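Local coordinates for host Factor for Q beta (PDB 1KQ1), which forms a hexameric Sm-like ring that binds RNA and acts as a pleiotropic regulator of translation in Staphylococcus aureus, at residues C[10-13]-C[14-17]. Residues are numbered along the deposited sequence; the frame is centred on the assembly and turned at random.
Sequences KALE and NFKA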
# COMPACT_ATOMS: atom_id res chain seq x y z
N LYS C 10 -13.88 -19.51 4.18
CA LYS C 10 -14.57 -20.62 3.56
C LYS C 10 -13.84 -20.99 2.26
O LYS C 10 -13.59 -22.16 1.99
CB LYS C 10 -16.02 -20.26 3.27
CG LYS C 10 -16.78 -21.39 2.55
CD LYS C 10 -18.28 -21.11 2.40
CE LYS C 10 -19.01 -22.30 1.76
NZ LYS C 10 -18.68 -22.46 0.31
N ALA C 11 -13.45 -19.97 1.48
CA ALA C 11 -12.78 -20.25 0.22
C ALA C 11 -11.39 -20.81 0.44
O ALA C 11 -11.02 -21.82 -0.17
CB ALA C 11 -12.70 -18.98 -0.64
N LEU C 12 -10.60 -20.20 1.32
CA LEU C 12 -9.25 -20.68 1.54
C LEU C 12 -9.17 -22.05 2.11
O LEU C 12 -8.29 -22.83 1.78
CB LEU C 12 -8.43 -19.71 2.42
CG LEU C 12 -8.35 -18.29 1.84
CD1 LEU C 12 -7.60 -17.37 2.78
CD2 LEU C 12 -7.66 -18.33 0.47
N GLU C 13 -10.12 -22.36 3.00
CA GLU C 13 -10.15 -23.69 3.62
C GLU C 13 -10.51 -24.80 2.59
O GLU C 13 -9.96 -25.90 2.65
CB GLU C 13 -11.16 -23.65 4.79
CG GLU C 13 -11.16 -24.91 5.62
CD GLU C 13 -9.84 -25.23 6.30
OE1 GLU C 13 -9.65 -26.41 6.66
OE2 GLU C 13 -9.00 -24.32 6.50
N ASN C 14 -11.39 -24.46 1.67
CA ASN C 14 -11.73 -25.39 0.59
C ASN C 14 -10.54 -25.55 -0.35
O ASN C 14 -10.23 -26.66 -0.76
CB ASN C 14 -12.91 -24.88 -0.19
CG ASN C 14 -14.24 -25.26 0.46
OD1 ASN C 14 -14.42 -26.39 0.91
ND2 ASN C 14 -15.18 -24.32 0.47
N PHE C 15 -9.86 -24.44 -0.69
CA PHE C 15 -8.70 -24.55 -1.56
C PHE C 15 -7.67 -25.46 -0.93
O PHE C 15 -7.06 -26.27 -1.62
CB PHE C 15 -8.00 -23.17 -1.79
CG PHE C 15 -8.80 -22.16 -2.55
CD1 PHE C 15 -9.83 -22.54 -3.41
CD2 PHE C 15 -8.51 -20.80 -2.41
CE1 PHE C 15 -10.56 -21.58 -4.11
CE2 PHE C 15 -9.23 -19.84 -3.10
CZ PHE C 15 -10.26 -20.21 -3.95
N LYS C 16 -7.43 -25.28 0.37
CA LYS C 16 -6.48 -26.05 1.11
C LYS C 16 -6.88 -27.53 1.14
O LYS C 16 -6.09 -28.42 0.83
CB LYS C 16 -6.37 -25.53 2.55
CG LYS C 16 -5.37 -26.21 3.41
CD LYS C 16 -5.36 -25.63 4.82
CE LYS C 16 -4.62 -26.50 5.80
NZ LYS C 16 -4.96 -26.08 7.21
N ALA C 17 -8.13 -27.76 1.53
CA ALA C 17 -8.54 -29.15 1.69
C ALA C 17 -8.55 -29.92 0.41
O ALA C 17 -8.21 -31.11 0.40
CB ALA C 17 -9.90 -29.22 2.32
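Four successive i to i+4 hydrogen bonds tie K10-E13 to N14-A17, making the two segments consecutive turns of the helix 7-17, ahead of the Sm-type sheet. The bond from F15 N to A11 O is 2.9 Å long with an N-H...O angle of 163°, and that from A17 N to E13 O measures 2.8 Å. A11 O also lies over one face of the F15 ring, 3.3 Å above its plane and displaced toward the rim. With CG anti to its own carbonyl carbon (chi1 -66°), F15 turns its ring back along the helix, where CZ comes within 4.3 Å of A11 CB. L12 reaches the same ring through one branch, CD2, which meets F15 CD2 obliquely at 3.9 Å. Both side chains continue onto I36 and Y63 of the sheet, while A11 packs on L54 of a neighbouring subunit. On the polar flank, E13 OE2 is hydrogen-bonded to Y39 OH; K16 NZ stands 4.5 Å from E13 OE2, too far for a salt bridge. The helix thus illustrates amphipathic division of labour: L12 and F15 supply an apolar surface against the sheet, whereas the E13 carboxylate adds a polar tie, its charge probably moderated by the nearby lysine.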